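Local coordinates for phage tail sheath protein (Desulfitobacterium hafniense, PDB 3HXL) that probably assembles into the contractile sheath around the tail tube of a myovirus-like phage or prophage, at residues 33-39 / 200-206; 403-407 / 418-422; 43-47 / 107-113; 116-121 / 132-138. All blocks are in the same frame, centred on the assembly; numbering follows the deposited sequence.

Contact 1 of 4, residues 33-39 / 200-206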
loop_
_atom_site.group_PDB
_atom_site.type_symbol
_atom_site.label_atom_id
_atom_site.label_comp_id
_atom_site.label_asym_id
_atom_site.label_seq_id
_atom_site.Cartn_x
_atom_site.Cartn_y
_atom_site.Cartn_z
ATOM N N ARG A 33 8.321 0.411 -8.610
ATOM C CA ARG A 33 7.483 0.886 -7.522
ATOM C C ARG A 33 6.204 0.058 -7.566
ATOM O O ARG A 33 6.255 -1.163 -7.726
ATOM C CB ARG A 33 7.183 2.376 -7.743
ATOM C CG ARG A 33 8.426 3.259 -7.789
ATOM C CD ARG A 33 8.104 4.671 -8.295
ATOM N NE ARG A 33 7.022 5.295 -7.533
ATOM C CZ ARG A 33 7.159 5.802 -6.314
ATOM N NH1 ARG A 33 6.112 6.341 -5.702
ATOM N NH2 ARG A 33 8.343 5.791 -5.714
ATOM N N GLY A 34 5.063 0.722 -7.422
ATOM C CA GLY A 34 3.786 0.035 -7.485
ATOM C C GLY A 34 3.281 -0.643 -6.226
ATOM O O GLY A 34 2.218 -1.256 -6.244
ATOM N N ILE A 35 4.013 -0.524 -5.124
ATOM C CA ILE A 35 3.588 -1.184 -3.897
ATOM C C ILE A 35 3.020 -0.231 -2.850
ATOM O O ILE A 35 3.712 0.666 -2.369
ATOM C CB ILE A 35 4.759 -1.969 -3.274
ATOM C CG1 ILE A 35 5.320 -2.951 -4.300
ATOM C CG2 ILE A 35 4.291 -2.702 -2.031
ATOM C CD1 ILE A 35 6.570 -3.672 -3.843
ATOM N N VAL A 36 1.755 -0.439 -2.506
ATOM C CA VAL A 36 1.080 0.386 -1.507
ATOM C C VAL A 36 0.724 -0.490 -0.301
ATOM O O VAL A 36 0.552 -1.698 -0.443
ATOM C CB VAL A 36 -0.222 1.024 -2.087
ATOM C CG1 VAL A 36 -1.255 -0.057 -2.389
ATOM C CG2 VAL A 36 -0.795 2.044 -1.107
ATOM N N SER A 37 0.648 0.110 0.888
ATOM C CA SER A 37 0.288 -0.635 2.094
ATOM C C SER A 37 -0.746 0.157 2.874
ATOM O O SER A 37 -0.705 1.389 2.912
ATOM C CB SER A 37 1.498 -0.889 2.989
ATOM O OG SER A 37 1.084 -1.589 4.158
HETATM N N MSE A 38 -1.663 -0.548 3.514
HETATM C CA MSE A 38 -2.718 0.130 4.239
HETATM C C MSE A 38 -3.231 -0.648 5.441
HETATM O O MSE A 38 -3.466 -1.851 5.364
HETATM C CB MSE A 38 -3.856 0.411 3.253
HETATM C CG MSE A 38 -5.085 1.114 3.786
HETATM SE SE MSE A 38 -6.218 1.697 2.291
HETATM C CE MSE A 38 -6.412 -0.061 1.434
ATOM N N PRO A 39 -3.367 0.032 6.589
ATOM C CA PRO A 39 -3.870 -0.630 7.796
ATOM C C PRO A 39 -5.388 -0.405 7.851
ATOM O O PRO A 39 -5.850 0.732 7.796
ATOM C CB PRO A 39 -3.120 0.088 8.915
ATOM C CG PRO A 39 -3.053 1.500 8.405
ATOM C CD PRO A 39 -2.740 1.331 6.914
ATOM N N PHE A 200 8.121 -1.437 0.195
ATOM C CA PHE A 200 6.922 -0.753 -0.277
ATOM C C PHE A 200 7.266 0.683 -0.659
ATOM O O PHE A 200 8.376 1.148 -0.405
ATOM C CB PHE A 200 5.830 -0.783 0.803
ATOM C CG PHE A 200 6.165 0.007 2.043
ATOM C CD1 PHE A 200 5.729 1.324 2.190
ATOM C CD2 PHE A 200 6.922 -0.564 3.059
ATOM C CE1 PHE A 200 6.049 2.063 3.339
ATOM C CE2 PHE A 200 7.246 0.166 4.206
ATOM C CZ PHE A 200 6.806 1.482 4.342
ATOM N N ASN A 201 6.322 1.379 -1.277
ATOM C CA ASN A 201 6.559 2.747 -1.709
ATOM C C ASN A 201 5.726 3.745 -0.932
ATOM O O ASN A 201 6.228 4.772 -0.487
ATOM C CB ASN A 201 6.224 2.897 -3.200
ATOM C CG ASN A 201 7.058 1.994 -4.070
ATOM O OD1 ASN A 201 8.266 2.179 -4.191
ATOM N ND2 ASN A 201 6.425 1.002 -4.668
ATOM N N THR A 202 4.451 3.428 -0.768
ATOM C CA THR A 202 3.550 4.338 -0.086
ATOM C C THR A 202 2.608 3.678 0.907
ATOM O O THR A 202 2.260 2.500 0.780
ATOM C CB THR A 202 2.688 5.085 -1.102
ATOM O OG1 THR A 202 1.712 4.185 -1.637
ATOM C CG2 THR A 202 3.551 5.602 -2.243
ATOM N N ILE A 203 2.189 4.459 1.894
ATOM C CA ILE A 203 1.255 3.988 2.905
ATOM C C ILE A 203 0.061 4.934 2.937
ATOM O O ILE A 203 0.223 6.143 2.814
ATOM C CB ILE A 203 1.886 3.987 4.312
ATOM C CG1 ILE A 203 2.894 2.843 4.437
ATOM C CG2 ILE A 203 0.789 3.877 5.363
ATOM C CD1 ILE A 203 3.762 2.926 5.693
ATOM N N ALA A 204 -1.137 4.382 3.086
ATOM C CA ALA A 204 -2.328 5.206 3.178
ATOM C C ALA A 204 -2.876 5.060 4.587
ATOM O O ALA A 204 -2.901 3.956 5.137
ATOM C CB ALA A 204 -3.384 4.755 2.164
ATOM N N LEU A 205 -3.283 6.174 5.185
ATOM C CA LEU A 205 -3.888 6.142 6.515
ATOM C C LEU A 205 -5.285 6.736 6.344
ATOM O O LEU A 205 -5.459 7.947 6.386
ATOM C CB LEU A 205 -3.077 6.969 7.528
ATOM C CG LEU A 205 -3.713 7.090 8.921
ATOM C CD1 LEU A 205 -4.000 5.697 9.489
ATOM C CD2 LEU A 205 -2.789 7.859 9.852
ATOM N N PRO A 206 -6.295 5.884 6.110
ATOM C CA PRO A 206 -7.682 6.327 5.927
ATOM C C PRO A 206 -8.355 6.546 7.280
ATOM O O PRO A 206 -9.363 5.915 7.601
ATOM C CB PRO A 206 -8.297 5.169 5.149
ATOM C CG PRO A 206 -7.628 3.990 5.772
ATOM C CD PRO A 206 -6.169 4.441 5.828
#
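Val36 and Ser37 pair with Thr202 and Ile203 in a parallel strand-to-strand contact at the centre of the large mixed sheet, linking the Gp18 domain III N-terminal region (33-39) to the subtilisin-like domain (200-206). Ser37 N donates to Thr202 O (2.9 Å), and Ala204 N returns the bond to Ser37 O at 3.0 Å. Ile35 O is gripped twice: Asn201 N lies 2.9 Å from it, tilted from the carbonyl plane, and Thr202 N, within that plane, reaches it at 3.3 Å. The side chains alternate between the two faces. On one, Val36 CG2 lies 3.3 Å from Thr202 OG1; this hydroxyl, placed between the threonine's N and carbonyl carbon (chi1 73°), faces the methyl. The Thr202 hydroxyl is hydrogen-bonded to Ala271 O. Ile35 CG2 rests against Phe200 CB at 3.8 Å, the two side chains crossing at about a right angle. At the far end the selenium of Met38, a selenomethionine, comes within 4.2 Å of Ala204 CB, and Pro39 CD lies 3.2 Å from Ala204 O, a buried oxygen with no polar partner in the model. Helix 263-276 covers the Val36 and Thr202 face, helices 185-195 and 210-227 cover the Ser37 and Ile203 face, and strand 84-89 pairs with the other edge of strand 35-40.

Contact 2 of 4, residues 403-407 / 418-422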
loop_
_atom_site.group_PDB
_atom_site.type_symbol
_atom_site.label_atom_id
_atom_site.label_comp_id
_atom_site.label_asym_id
_atom_site.label_seq_id
_atom_site.Cartn_x
_atom_site.Cartn_y
_atom_site.Cartn_z
ATOM N N THR A 403 30.699 15.447 -16.931
ATOM C CA THR A 403 30.993 16.420 -15.891
ATOM C C THR A 403 30.018 16.446 -14.720
ATOM O O THR A 403 30.326 17.001 -13.665
ATOM C CB THR A 403 31.061 17.840 -16.487
ATOM O OG1 THR A 403 31.257 18.792 -15.433
ATOM C CG2 THR A 403 29.774 18.169 -17.229
ATOM N N ASP A 404 28.855 15.835 -14.896
ATOM C CA ASP A 404 27.834 15.843 -13.854
ATOM C C ASP A 404 27.932 14.768 -12.775
ATOM O O ASP A 404 27.029 14.642 -11.948
ATOM C CB ASP A 404 26.452 15.808 -14.509
ATOM C CG ASP A 404 26.136 17.094 -15.249
ATOM O OD1 ASP A 404 25.093 17.163 -15.932
ATOM O OD2 ASP A 404 26.934 18.047 -15.142
ATOM N N LEU A 405 29.020 14.005 -12.767
ATOM C CA LEU A 405 29.186 12.960 -11.762
ATOM C C LEU A 405 30.652 12.575 -11.585
ATOM O O LEU A 405 31.347 12.272 -12.556
ATOM C CB LEU A 405 28.360 11.732 -12.149
ATOM C CG LEU A 405 28.088 10.672 -11.079
ATOM C CD1 LEU A 405 26.829 9.908 -11.452
ATOM C CD2 LEU A 405 29.277 9.726 -10.941
ATOM N N THR A 406 31.112 12.594 -10.338
ATOM C CA THR A 406 32.492 12.257 -10.015
ATOM C C THR A 406 32.555 11.341 -8.796
ATOM O O THR A 406 31.585 11.227 -8.045
ATOM C CB THR A 406 33.315 13.526 -9.721
ATOM O OG1 THR A 406 32.730 14.233 -8.618
ATOM C CG2 THR A 406 33.342 14.439 -10.941
ATOM N N VAL A 407 33.702 10.694 -8.607
ATOM C CA VAL A 407 33.909 9.779 -7.486
ATOM C C VAL A 407 35.304 9.949 -6.891
ATOM O O VAL A 407 36.302 9.691 -7.561
ATOM C CB VAL A 407 33.748 8.307 -7.930
ATOM C CG1 VAL A 407 34.062 7.374 -6.770
ATOM C CG2 VAL A 407 32.330 8.067 -8.432
ATOM N N ILE A 418 30.637 10.019 -3.807
ATOM C CA ILE A 418 30.153 10.274 -5.154
ATOM C C ILE A 418 29.343 11.560 -5.170
ATOM O O ILE A 418 28.436 11.738 -4.362
ATOM C CB ILE A 418 29.253 9.136 -5.641
ATOM C CG1 ILE A 418 29.976 7.800 -5.471
ATOM C CG2 ILE A 418 28.872 9.364 -7.099
ATOM C CD1 ILE A 418 29.118 6.608 -5.799
ATOM N N GLU A 419 29.682 12.459 -6.086
ATOM C CA GLU A 419 28.971 13.726 -6.215
ATOM C C GLU A 419 28.384 13.818 -7.619
ATOM O O GLU A 419 29.065 13.538 -8.603
ATOM C CB GLU A 419 29.920 14.904 -5.977
ATOM C CG GLU A 419 30.389 15.064 -4.535
ATOM C CD GLU A 419 31.178 16.346 -4.319
ATOM O OE1 GLU A 419 32.263 16.491 -4.918
ATOM O OE2 GLU A 419 30.709 17.213 -3.553
ATOM N N ALA A 420 27.117 14.210 -7.711
ATOM C CA ALA A 420 26.471 14.325 -9.010
ATOM C C ALA A 420 25.421 15.424 -9.032
ATOM O O ALA A 420 24.984 15.911 -7.989
ATOM C CB ALA A 420 25.825 12.999 -9.380
ATOM N N TYR A 421 25.029 15.814 -10.237
ATOM C CA TYR A 421 23.986 16.810 -10.415
ATOM C C TYR A 421 22.893 16.164 -11.228
ATOM O O TYR A 421 23.143 15.622 -12.303
ATOM C CB TYR A 421 24.502 18.045 -11.146
ATOM C CG TYR A 421 25.228 19.004 -10.244
ATOM C CD1 TYR A 421 24.610 19.520 -9.103
ATOM C CD2 TYR A 421 26.536 19.397 -10.524
ATOM C CE1 TYR A 421 25.279 20.401 -8.264
ATOM C CE2 TYR A 421 27.214 20.277 -9.691
ATOM C CZ TYR A 421 26.579 20.774 -8.563
ATOM O OH TYR A 421 27.247 21.646 -7.737
ATOM N N ALA A 422 21.680 16.202 -10.692
ATOM C CA ALA A 422 20.528 15.631 -11.369
ATOM C C ALA A 422 19.526 16.751 -11.566
ATOM O O ALA A 422 19.251 17.518 -10.643
ATOM C CB ALA A 422 19.920 14.527 -10.529
HETATM O O HOH W 1 22.856 17.128 -14.432
#
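Asp404 meets Tyr421 where the antiparallel hairpin of the C-terminal domain begins: Tyr421 N donates to Asp404 O at 2.9 Å, from a position tilted off the carbonyl plane. A water close to both Asp404 OD1 (2.7 Å) and Tyr421 O adds a second link, and the same OD1 accepts from Asp400 N. Leu405 follows as a non-hydrogen-bonded partner of Ala420. Its CG, anti to the backbone N (chi1 -164°), approaches Ala420 CB at 3.7 Å, while the branch CD2 reaches obliquely along the sheet to Ile418 CG2 at 3.9 Å. At Thr406 the backbones are joined in both directions, Thr406 N to Glu419 O at 2.8 Å and Glu419 N to Thr406 O at 3.0 Å. The side chains of this pair occupy the face opposite Leu405 and only brush each other, Thr406 OG1 to Glu419 CB; the carboxylate of Glu419 turns instead to the hydroxyl of Tyr432. Val407 brings the apolar row to its end: its CG2 lies 3.8 Å from Ile418 CG1, the two side chains side by side and pointing the same way, and Ile418 thus has Val407 on its CG1 and Leu405 on its CG2. Strand 405-408 is an outer strand of this three-stranded sheet within the chain, strand 431-438 flanks the other edge of 415-422, and helix 373-392 packs over Leu405 and Ile418.

Contact 3 of 4, residues 43-47 / 107-113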
loop_
_atom_site.group_PDB
_atom_site.type_symbol
_atom_site.label_atom_id
_atom_site.label_comp_id
_atom_site.label_asym_id
_atom_site.label_seq_id
_atom_site.Cartn_x
_atom_site.Cartn_y
_atom_site.Cartn_z
ATOM N N SER A 43 -14.098 -6.706 8.878
ATOM C CA SER A 43 -15.098 -7.542 9.532
ATOM C C SER A 43 -14.799 -9.020 9.312
ATOM O O SER A 43 -15.574 -9.890 9.708
ATOM C CB SER A 43 -16.493 -7.218 8.992
ATOM O OG SER A 43 -16.809 -5.851 9.181
ATOM N N TRP A 44 -13.665 -9.294 8.679
ATOM C CA TRP A 44 -13.258 -10.662 8.404
ATOM C C TRP A 44 -11.812 -10.663 7.924
ATOM O O TRP A 44 -11.286 -9.624 7.521
ATOM C CB TRP A 44 -14.178 -11.257 7.330
ATOM C CG TRP A 44 -14.041 -12.738 7.122
ATOM C CD1 TRP A 44 -13.307 -13.371 6.161
ATOM C CD2 TRP A 44 -14.696 -13.768 7.872
ATOM N NE1 TRP A 44 -13.472 -14.735 6.264
ATOM C CE2 TRP A 44 -14.317 -15.003 7.306
ATOM C CE3 TRP A 44 -15.569 -13.765 8.969
ATOM C CZ2 TRP A 44 -14.782 -16.231 7.801
ATOM C CZ3 TRP A 44 -16.033 -14.986 9.461
ATOM C CH2 TRP A 44 -15.634 -16.201 8.872
ATOM N N GLY A 45 -11.173 -11.828 7.979
ATOM C CA GLY A 45 -9.798 -11.945 7.532
ATOM C C GLY A 45 -8.789 -12.135 8.647
ATOM O O GLY A 45 -9.041 -11.773 9.794
ATOM N N GLU A 46 -7.641 -12.708 8.303
ATOM C CA GLU A 46 -6.577 -12.940 9.270
ATOM C C GLU A 46 -6.069 -11.612 9.829
ATOM O O GLU A 46 -5.644 -10.733 9.079
ATOM C CB GLU A 46 -5.430 -13.706 8.610
ATOM C CG GLU A 46 -4.224 -13.923 9.513
ATOM C CD GLU A 46 -3.240 -14.914 8.931
ATOM O OE1 GLU A 46 -2.993 -14.865 7.706
ATOM O OE2 GLU A 46 -2.705 -15.742 9.696
ATOM N N PRO A 47 -6.115 -11.449 11.162
ATOM C CA PRO A 47 -5.659 -10.219 11.818
ATOM C C PRO A 47 -4.165 -10.180 12.152
ATOM O O PRO A 47 -3.530 -11.219 12.322
ATOM C CB PRO A 47 -6.520 -10.177 13.072
ATOM C CG PRO A 47 -6.549 -11.629 13.464
ATOM C CD PRO A 47 -6.795 -12.336 12.127
ATOM N N ALA A 107 -17.026 -19.322 13.463
ATOM C CA ALA A 107 -16.438 -18.615 12.329
ATOM C C ALA A 107 -14.920 -18.776 12.332
ATOM O O ALA A 107 -14.295 -18.853 13.392
ATOM C CB ALA A 107 -16.806 -17.139 12.392
ATOM N N LYS A 108 -14.329 -18.825 11.141
ATOM C CA LYS A 108 -12.884 -18.978 11.010
ATOM C C LYS A 108 -12.161 -17.746 11.549
ATOM O O LYS A 108 -11.112 -17.858 12.184
ATOM C CB LYS A 108 -12.506 -19.195 9.541
ATOM C CG LYS A 108 -11.031 -19.501 9.309
ATOM C CD LYS A 108 -10.762 -19.793 7.841
ATOM C CE LYS A 108 -9.302 -20.142 7.588
ATOM N NZ LYS A 108 -9.066 -20.406 6.140
ATOM N N TRP A 109 -12.728 -16.573 11.283
ATOM C CA TRP A 109 -12.149 -15.310 11.736
ATOM C C TRP A 109 -13.192 -14.520 12.518
ATOM O O TRP A 109 -14.393 -14.683 12.310
ATOM C CB TRP A 109 -11.677 -14.461 10.539
ATOM C CG TRP A 109 -10.624 -15.110 9.678
ATOM C CD1 TRP A 109 -10.722 -15.411 8.345
ATOM C CD2 TRP A 109 -9.323 -15.550 10.092
ATOM N NE1 TRP A 109 -9.565 -16.013 7.908
ATOM C CE2 TRP A 109 -8.694 -16.114 8.959
ATOM C CE3 TRP A 109 -8.632 -15.529 11.313
ATOM C CZ2 TRP A 109 -7.400 -16.649 9.013
ATOM C CZ3 TRP A 109 -7.348 -16.061 11.364
ATOM C CH2 TRP A 109 -6.746 -16.616 10.220
ATOM N N GLY A 110 -12.729 -13.671 13.430
ATOM C CA GLY A 110 -13.649 -12.857 14.196
ATOM C C GLY A 110 -14.148 -11.728 13.311
ATOM O O GLY A 110 -13.493 -11.371 12.331
ATOM N N GLY A 111 -15.306 -11.172 13.648
ATOM C CA GLY A 111 -15.861 -10.088 12.862
ATOM C C GLY A 111 -17.355 -10.243 12.675
ATOM O O GLY A 111 -17.907 -11.321 12.905
ATOM N N ALA A 112 -18.008 -9.163 12.256
ATOM C CA ALA A 112 -19.448 -9.162 12.033
ATOM C C ALA A 112 -19.821 -10.025 10.832
ATOM O O ALA A 112 -20.974 -10.425 10.676
ATOM C CB ALA A 112 -19.936 -7.731 11.817
ATOM N N ARG A 113 -18.844 -10.308 9.977
ATOM C CA ARG A 113 -19.101 -11.122 8.797
ATOM C C ARG A 113 -19.509 -12.534 9.217
ATOM O O ARG A 113 -20.188 -13.241 8.475
ATOM C CB ARG A 113 -17.857 -11.153 7.909
ATOM C CG ARG A 113 -17.993 -11.967 6.634
ATOM C CD ARG A 113 -19.245 -11.615 5.849
ATOM N NE ARG A 113 -19.101 -11.994 4.445
ATOM C CZ ARG A 113 -20.087 -11.987 3.555
ATOM N NH1 ARG A 113 -21.309 -11.621 3.917
ATOM N NH2 ARG A 113 -19.847 -12.339 2.298
#
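Trp44 and Trp109 form a T-shaped, edge-to-face pair where a loop of the Gp18 domain III N-terminal region meets a loop of the beta-sandwich domain. The edge of Trp109 points at the face of Trp44, with the planes at 84° and the five-membered ring centroids 5.0 Å apart. Trp44 CG, anti to the backbone N (chi1 -169°), carries the indole across to the 107-113 loop. The CB of Trp109 lies over the six-membered ring of Trp44 as a CH-pi contact, while Ala107 CB touches the edge of that ring near its plane, 3.7 Å from CZ3. Trp109 is itself sandwiched: the backbone of Gly45 and Glu46 runs across one face, Glu46 CA 3.6 Å from the six-membered ring centroid and almost on its normal, and CG of neighbouring Lys108 lies over the opposite face. At the other end Arg113 CB packs obliquely against Trp44 CE3 at 3.6 Å, while its guanidinium runs on toward Asp138; Arg89 ties the two loops by bonding both Gly45 O and Gly110 O. Ser43 O takes a weak hydrogen bond from Arg113 N at 3.3 Å, and Gly111, with no side chain to obstruct it, brings its CA to 3.2 Å from the same oxygen.

Contact 4 of 4, residues 116-121 / 132-138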
loop_
_atom_site.group_PDB
_atom_site.type_symbol
_atom_site.label_atom_id
_atom_site.label_comp_id
_atom_site.label_asym_id
_atom_site.label_seq_id
_atom_site.Cartn_x
_atom_site.Cartn_y
_atom_site.Cartn_z
ATOM N N ASP A 116 -23.194 -13.540 9.154
ATOM C CA ASP A 116 -23.868 -13.764 7.874
ATOM C C ASP A 116 -23.787 -15.237 7.499
ATOM O O ASP A 116 -24.163 -15.632 6.395
ATOM C CB ASP A 116 -23.227 -12.941 6.754
ATOM C CG ASP A 116 -23.308 -11.448 6.997
ATOM O OD1 ASP A 116 -24.237 -11.005 7.702
ATOM O OD2 ASP A 116 -22.447 -10.716 6.467
ATOM N N ILE A 117 -23.277 -16.046 8.419
ATOM C CA ILE A 117 -23.142 -17.476 8.184
ATOM C C ILE A 117 -24.294 -18.209 8.857
ATOM O O ILE A 117 -24.700 -17.862 9.966
ATOM C CB ILE A 117 -21.814 -18.005 8.756
ATOM C CG1 ILE A 117 -20.652 -17.143 8.248
ATOM C CG2 ILE A 117 -21.606 -19.458 8.332
ATOM C CD1 ILE A 117 -19.300 -17.536 8.810
ATOM N N THR A 118 -24.822 -19.220 8.181
ATOM C CA THR A 118 -25.917 -20.007 8.734
ATOM C C THR A 118 -25.671 -21.488 8.499
ATOM O O THR A 118 -25.297 -21.903 7.400
ATOM C CB THR A 118 -27.272 -19.622 8.099
ATOM O OG1 THR A 118 -27.568 -18.253 8.395
ATOM C CG2 THR A 118 -28.392 -20.500 8.652
ATOM N N LEU A 119 -25.878 -22.277 9.546
ATOM C CA LEU A 119 -25.686 -23.720 9.477
ATOM C C LEU A 119 -26.993 -24.425 9.130
ATOM O O LEU A 119 -28.054 -24.071 9.640
ATOM C CB LEU A 119 -25.176 -24.245 10.820
ATOM C CG LEU A 119 -25.182 -25.766 10.985
ATOM C CD1 LEU A 119 -24.115 -26.382 10.099
ATOM C CD2 LEU A 119 -24.941 -26.123 12.443
ATOM N N VAL A 120 -26.898 -25.419 8.255
ATOM C CA VAL A 120 -28.049 -26.209 7.842
ATOM C C VAL A 120 -27.668 -27.688 7.913
ATOM O O VAL A 120 -26.687 -28.116 7.296
ATOM C CB VAL A 120 -28.486 -25.857 6.398
ATOM C CG1 VAL A 120 -29.628 -26.774 5.956
ATOM C CG2 VAL A 120 -28.936 -24.402 6.331
ATOM N N ILE A 121 -28.438 -28.455 8.683
ATOM C CA ILE A 121 -28.201 -29.889 8.853
ATOM C C ILE A 121 -29.496 -30.638 8.552
ATOM O O ILE A 121 -30.479 -30.526 9.282
ATOM C CB ILE A 121 -27.747 -30.219 10.300
ATOM C CG1 ILE A 121 -26.463 -29.452 10.630
ATOM C CG2 ILE A 121 -27.488 -31.714 10.443
ATOM C CD1 ILE A 121 -26.004 -29.626 12.066
ATOM N N ASP A 132 -26.591 -34.051 5.651
ATOM C CA ASP A 132 -25.999 -33.105 4.720
ATOM C C ASP A 132 -25.781 -31.819 5.504
ATOM O O ASP A 132 -26.738 -31.112 5.822
ATOM C CB ASP A 132 -26.927 -32.841 3.528
ATOM C CG ASP A 132 -27.006 -34.021 2.575
ATOM O OD1 ASP A 132 -25.955 -34.627 2.278
ATOM O OD2 ASP A 132 -28.121 -34.335 2.111
ATOM N N VAL A 133 -24.526 -31.533 5.839
ATOM C CA VAL A 133 -24.197 -30.328 6.593
ATOM C C VAL A 133 -23.737 -29.245 5.627
ATOM O O VAL A 133 -22.671 -29.342 5.017
ATOM C CB VAL A 133 -23.083 -30.595 7.630
ATOM C CG1 VAL A 133 -22.847 -29.349 8.477
ATOM C CG2 VAL A 133 -23.476 -31.765 8.512
ATOM N N SER A 134 -24.556 -28.213 5.485
ATOM C CA SER A 134 -24.231 -27.132 4.575
ATOM C C SER A 134 -23.935 -25.830 5.302
ATOM O O SER A 134 -24.524 -25.527 6.344
ATOM C CB SER A 134 -25.377 -26.940 3.579
ATOM O OG SER A 134 -25.547 -28.106 2.791
ATOM N N THR A 135 -22.999 -25.071 4.746
ATOM C CA THR A 135 -22.615 -23.787 5.309
ATOM C C THR A 135 -23.117 -22.716 4.350
ATOM O O THR A 135 -22.731 -22.685 3.178
ATOM C CB THR A 135 -21.078 -23.672 5.447
ATOM O OG1 THR A 135 -20.593 -24.758 6.242
ATOM C CG2 THR A 135 -20.697 -22.358 6.115
ATOM N N LEU A 136 -23.995 -21.854 4.848
ATOM C CA LEU A 136 -24.556 -20.784 4.037
ATOM C C LEU A 136 -24.013 -19.427 4.440
ATOM O O LEU A 136 -23.803 -19.149 5.622
ATOM C CB LEU A 136 -26.082 -20.758 4.155
ATOM C CG LEU A 136 -26.902 -21.750 3.317
ATOM C CD1 LEU A 136 -26.497 -23.173 3.625
ATOM C CD2 LEU A 136 -28.377 -21.531 3.608
ATOM N N VAL A 137 -23.791 -18.591 3.436
ATOM C CA VAL A 137 -23.300 -17.234 3.635
ATOM C C VAL A 137 -24.237 -16.333 2.846
ATOM O O VAL A 137 -24.297 -16.415 1.618
ATOM C CB VAL A 137 -21.866 -17.072 3.102
ATOM C CG1 VAL A 137 -21.409 -15.633 3.277
ATOM C CG2 VAL A 137 -20.931 -18.017 3.841
ATOM N N ASP A 138 -24.963 -15.476 3.557
ATOM C CA ASP A 138 -25.935 -14.586 2.931
ATOM C C ASP A 138 -26.957 -15.422 2.170
ATOM O O ASP A 138 -27.396 -15.044 1.085
ATOM C CB ASP A 138 -25.263 -13.604 1.966
ATOM C CG ASP A 138 -24.464 -12.530 2.679
ATOM O OD1 ASP A 138 -24.889 -12.089 3.767
ATOM O OD2 ASP A 138 -23.420 -12.113 2.141
HETATM O O HOH W 2 -26.651 -12.248 6.272
#
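Leu119 and Val133 meet within the tightly packed face of an antiparallel hairpin in the beta-sandwich domain, where Leu119 CD1 touches Val133 CG1 at 3.6 Å. With CG anti to its backbone N (chi1 169°), Leu119 brings CD1 obliquely across to the neighbouring strand. Ile121 CG1 closes on the same valine methyl more loosely, and further along this face Ile117 CG2 lies 3.8 Å from Thr135 CG2, the two side chains side by side. The other face is more open: Val120 CG2 crosses Leu136 CD1 at 3.8 Å, and both residues remain partly exposed. Two reciprocal backbone pairs hold the strands between these faces, Thr118 with Leu136 and Val120 with Ser134, Thr118 N to Leu136 O and Ser134 N to Val120 O each being 2.8 Å. The solvent side is the end where Asp138, exposed, donates its N to Asp116 O at 3.0 Å. Here the two carboxylates lie side by side, Asp116 OD2 only 3.9 Å from Asp138 OD1; their mutual repulsion is probably relieved by Arg113, which forms a salt bridge to each, and a water sits between Asp116 OD1 and Asp138 OD1. Strands 140-147 and 170-174 flank the hairpin in its four-stranded sheet, and strands 103-107 and 159-162 pack against the face of Leu119 and Val133.

How the contacts relate
From the N terminus, the chain passes through 33-39, the first half of contact 1, and almost directly into 43-47, which waits for 107-113, in the beta-sandwich domain, to close contact 3. Contact 4 then closes a short hairpin within that domain. Only when the chain returns at 200-206 is contact 1 completed, joining the Gp18 domain III N-terminal region to the subtilisin-like domain; its long loop encloses both contacts 3 and 4, which follow in series. These two touch through Arg113 and Asp138, and through Trp44 on Ile117. Contact 2 comes last, a local hairpin in the C-terminal domain, its centre about 67 Å from that of contact 4 and beyond the chain's centre.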